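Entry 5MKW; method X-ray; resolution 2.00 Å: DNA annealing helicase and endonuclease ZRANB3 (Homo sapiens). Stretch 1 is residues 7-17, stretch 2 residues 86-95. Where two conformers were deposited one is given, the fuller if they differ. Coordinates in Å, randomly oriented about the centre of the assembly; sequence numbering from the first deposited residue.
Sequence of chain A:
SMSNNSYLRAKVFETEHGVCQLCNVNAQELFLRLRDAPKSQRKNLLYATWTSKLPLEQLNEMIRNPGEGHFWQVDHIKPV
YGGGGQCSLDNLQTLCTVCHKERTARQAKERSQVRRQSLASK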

# COMPACT_ATOMS: atom_id res chain seq x y z
N TYR A 7 -2.71 3.86 14.52
CA TYR A 7 -2.59 2.82 15.52
C TYR A 7 -2.36 1.51 14.81
O TYR A 7 -1.47 0.73 15.19
CB TYR A 7 -3.87 2.76 16.38
CG TYR A 7 -3.95 1.55 17.29
CD1 TYR A 7 -3.12 1.46 18.40
CD2 TYR A 7 -4.71 0.44 16.94
CE1 TYR A 7 -3.13 0.34 19.20
CE2 TYR A 7 -4.78 -0.67 17.77
CZ TYR A 7 -4.01 -0.69 18.91
OH TYR A 7 -3.93 -1.80 19.66
N LEU A 8 -3.23 1.21 13.85
CA LEU A 8 -3.16 -0.07 13.16
C LEU A 8 -1.82 -0.28 12.42
O LEU A 8 -1.25 -1.37 12.48
CB LEU A 8 -4.35 -0.21 12.23
CG LEU A 8 -5.68 -0.34 12.99
CD1 LEU A 8 -6.79 -0.38 11.96
CD2 LEU A 8 -5.75 -1.59 13.88
N ARG A 9 -1.34 0.77 11.74
CA ARG A 9 -0.06 0.71 11.02
C ARG A 9 1.03 0.33 11.99
O ARG A 9 1.83 -0.57 11.73
CB ARG A 9 0.26 2.04 10.33
CG ARG A 9 -0.58 2.35 9.08
CD ARG A 9 -0.30 3.76 8.54
NE ARG A 9 1.07 3.79 8.01
CZ ARG A 9 1.42 3.39 6.79
NH1 ARG A 9 0.50 2.98 5.94
NH2 ARG A 9 2.70 3.41 6.43
N ALA A 10 1.02 0.97 13.14
CA ALA A 10 2.12 0.79 14.10
C ALA A 10 2.05 -0.61 14.69
O ALA A 10 3.09 -1.28 14.82
CB ALA A 10 2.07 1.84 15.19
N LYS A 11 0.86 -1.08 14.94
CA LYS A 11 0.69 -2.45 15.48
C LYS A 11 1.12 -3.52 14.50
O LYS A 11 1.85 -4.44 14.87
CB LYS A 11 -0.73 -2.75 15.88
CG LYS A 11 -1.23 -2.02 17.11
CD LYS A 11 -0.46 -2.34 18.37
CE LYS A 11 -0.44 -3.82 18.67
NZ LYS A 11 0.16 -3.97 20.02
N VAL A 12 0.75 -3.35 13.22
CA VAL A 12 1.16 -4.34 12.22
C VAL A 12 2.68 -4.27 12.00
O VAL A 12 3.34 -5.29 11.90
CB VAL A 12 0.39 -4.15 10.91
CG1 VAL A 12 0.97 -5.02 9.84
CG2 VAL A 12 -1.10 -4.44 11.10
N PHE A 13 3.24 -3.07 12.07
CA PHE A 13 4.69 -2.88 11.81
C PHE A 13 5.54 -3.58 12.86
O PHE A 13 6.61 -4.07 12.54
CB PHE A 13 5.01 -1.39 11.82
CG PHE A 13 6.40 -1.06 11.38
CD1 PHE A 13 6.69 -0.85 10.03
CD2 PHE A 13 7.44 -0.98 12.30
CE1 PHE A 13 7.95 -0.54 9.62
CE2 PHE A 13 8.72 -0.67 11.91
CZ PHE A 13 8.99 -0.50 10.56
N GLU A 14 5.03 -3.68 14.11
CA GLU A 14 5.76 -4.36 15.21
C GLU A 14 6.13 -5.77 14.77
O GLU A 14 7.09 -6.33 15.27
CB GLU A 14 4.85 -4.45 16.44
CG GLU A 14 4.70 -3.18 17.25
CD GLU A 14 3.69 -3.36 18.39
OE1 GLU A 14 3.01 -2.37 18.75
OE2 GLU A 14 3.38 -4.53 18.71
N THR A 15 5.27 -6.40 13.96
CA THR A 15 5.50 -7.73 13.47
C THR A 15 6.06 -7.78 12.05
O THR A 15 6.89 -8.62 11.76
CB THR A 15 4.21 -8.58 13.58
OG1 THR A 15 3.91 -8.83 14.95
CG2 THR A 15 4.40 -9.91 12.93
N GLU A 16 5.67 -6.87 11.15
CA GLU A 16 5.97 -7.08 9.73
C GLU A 16 7.04 -6.14 9.19
O GLU A 16 7.65 -6.43 8.15
CB GLU A 16 4.65 -6.99 8.92
CG GLU A 16 3.76 -8.16 9.24
CD GLU A 16 2.46 -8.19 8.48
OE1 GLU A 16 2.10 -7.27 7.73
OE2 GLU A 16 1.73 -9.19 8.70
N HIS A 17 7.32 -5.06 9.94
CA HIS A 17 8.36 -4.12 9.63
C HIS A 17 8.28 -3.55 8.21
O HIS A 17 9.31 -3.30 7.59
CB HIS A 17 9.74 -4.73 9.84
CG HIS A 17 9.89 -5.37 11.17
ND1 HIS A 17 10.01 -4.63 12.33
CD2 HIS A 17 9.74 -6.65 11.55
CE1 HIS A 17 10.03 -5.45 13.37
NE2 HIS A 17 9.84 -6.68 12.92
N GLN A 86 -13.46 -7.64 8.49
CA GLN A 86 -13.11 -7.44 9.88
C GLN A 86 -11.79 -6.71 9.99
O GLN A 86 -10.85 -7.03 9.27
CB GLN A 86 -13.02 -8.79 10.61
CG GLN A 86 -14.36 -9.50 10.75
CD GLN A 86 -15.36 -8.60 11.42
OE1 GLN A 86 -15.26 -8.34 12.61
NE2 GLN A 86 -16.29 -8.07 10.63
N CYS A 87 -11.71 -5.76 10.93
CA CYS A 87 -10.49 -4.96 11.09
C CYS A 87 -9.72 -5.28 12.36
O CYS A 87 -8.88 -4.48 12.77
CB CYS A 87 -10.83 -3.50 11.04
SG CYS A 87 -11.47 -3.08 9.41
N SER A 88 -10.01 -6.44 12.95
CA SER A 88 -9.18 -6.99 14.00
C SER A 88 -7.77 -7.30 13.49
O SER A 88 -7.56 -7.61 12.30
CB SER A 88 -9.80 -8.26 14.58
OG SER A 88 -9.99 -9.26 13.59
N LEU A 89 -6.82 -7.23 14.40
CA LEU A 89 -5.41 -7.27 14.04
C LEU A 89 -5.05 -8.59 13.35
O LEU A 89 -4.15 -8.65 12.51
CB LEU A 89 -4.56 -7.06 15.29
CG LEU A 89 -3.10 -6.73 15.03
CD1 LEU A 89 -3.00 -5.30 14.51
CD2 LEU A 89 -2.28 -6.93 16.32
N ASP A 90 -5.74 -9.66 13.74
CA ASP A 90 -5.52 -10.96 13.14
C ASP A 90 -6.05 -11.08 11.71
O ASP A 90 -5.86 -12.10 11.05
CB ASP A 90 -6.13 -12.05 14.03
CG ASP A 90 -7.67 -11.96 14.14
OD1 ASP A 90 -8.37 -11.57 13.16
OD2 ASP A 90 -8.19 -12.32 15.23
N ASN A 91 -6.73 -10.05 11.24
CA ASN A 91 -7.12 -9.98 9.82
C ASN A 91 -6.41 -8.86 9.04
O ASN A 91 -6.83 -8.52 7.95
CB ASN A 91 -8.65 -9.78 9.68
CG ASN A 91 -9.15 -10.07 8.29
OD1 ASN A 91 -8.63 -10.96 7.61
ND2 ASN A 91 -10.13 -9.30 7.83
N LEU A 92 -5.29 -8.39 9.56
CA LEU A 92 -4.56 -7.31 8.90
C LEU A 92 -3.14 -7.69 8.44
O LEU A 92 -2.47 -8.50 9.06
CB LEU A 92 -4.49 -6.11 9.82
CG LEU A 92 -5.84 -5.52 10.22
CD1 LEU A 92 -5.64 -4.27 11.08
CD2 LEU A 92 -6.68 -5.18 9.01
N GLN A 93 -2.67 -7.02 7.40
CA GLN A 93 -1.39 -7.31 6.81
C GLN A 93 -0.85 -6.05 6.15
O GLN A 93 -1.61 -5.16 5.77
CB GLN A 93 -1.48 -8.46 5.81
CG GLN A 93 -2.15 -8.07 4.48
CD GLN A 93 -2.33 -9.19 3.51
OE1 GLN A 93 -3.29 -9.19 2.68
NE2 GLN A 93 -1.58 -10.22 3.71
N THR A 94 0.47 -6.03 6.01
CA THR A 94 1.19 -5.03 5.28
C THR A 94 1.19 -5.40 3.82
O THR A 94 1.50 -6.54 3.42
CB THR A 94 2.66 -5.00 5.79
OG1 THR A 94 2.68 -4.73 7.21
CG2 THR A 94 3.43 -3.94 5.07
N LEU A 95 0.83 -4.41 3.01
CA LEU A 95 0.97 -4.48 1.55
C LEU A 95 1.82 -3.31 1.09
O LEU A 95 1.61 -2.17 1.55
CB LEU A 95 -0.41 -4.38 0.86
CG LEU A 95 -1.48 -5.45 1.10
CD1 LEU A 95 -2.70 -5.17 0.23
CD2 LEU A 95 -0.96 -6.84 0.81
O HOH W 1 -0.45 -10.32 8.29

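Helix 7-16 packs across strand 92-95 and the turn that precedes it, the two axes running at 80° to each other and coming within 8.5 Å; together the stretches bury 403 Å². Contact is made by Leu8, Lys11, Val12 and Glu16, which the helical repeat brings to the side facing the strand and the preceding turn, while Ala10 and Glu14 lie out of reach. Tyr7 opens the segment with its ring short of contact. Leu8 leaves the helix sideways, but its m,t rotamer brings the end of the side chain nearer the partner: CD2 lies 3.9 Å from CD1 of Leu92, and the same methyl is 4.4 Å from the carbonyl O of Cys87. Both leucines are buried, and their branched, apolar ends suit a site that offers mainly hydrocarbon. Arg9 starts away from the strand and makes its hydrogen bonds elsewhere in the structure. Lys11 serves two environments with one long chain. Its CB sits 3.7 Å from CD1 of Leu89, shielding part of that otherwise exposed leucine, whereas its end leads away and NZ forms a salt bridge with OE1 of Glu14 at 3.5 Å, within the helix. Val12, buried and pointing toward the strand, occupies the middle of the contact. Its CG2 lies 4.0 Å from both CD1 of Leu89 and CB of Leu92, while CG1 approaches OG1 of Thr94 to 3.2 Å, a close packing contact. A compact, branched side chain fits here, where the backbones draw near: CA of Val12 is 6.7 Å from CA of Gln93. Phe13 points away, and Thr15, although directed toward the strand, stays beyond contact distance. Glu16 supplies the polar anchor at the end of the helix. Its chain extends toward the strand with chi1 m and chi2 t, placing OE1 where it accepts two hydrogen bonds from one residue: from the backbone N of Thr94 at 2.7 Å, with an N-H...O angle of 149°, and from OG1 of Thr94, also at 2.7 Å. Thr94, with chi1 m, thus presents its hydroxyl and its amide to the same carboxylate oxygen, and two donors in a buried residue are satisfied at once. The other oxygen, OE2, is 4.3 Å from O of Leu92, and water 1 bridges these two acceptors, donating to OE2 of Glu16 at 2.5 Å and to O of Leu92 at 2.8 Å. His17 then leaves the helix with positive phi, its side chain turned away from the strand.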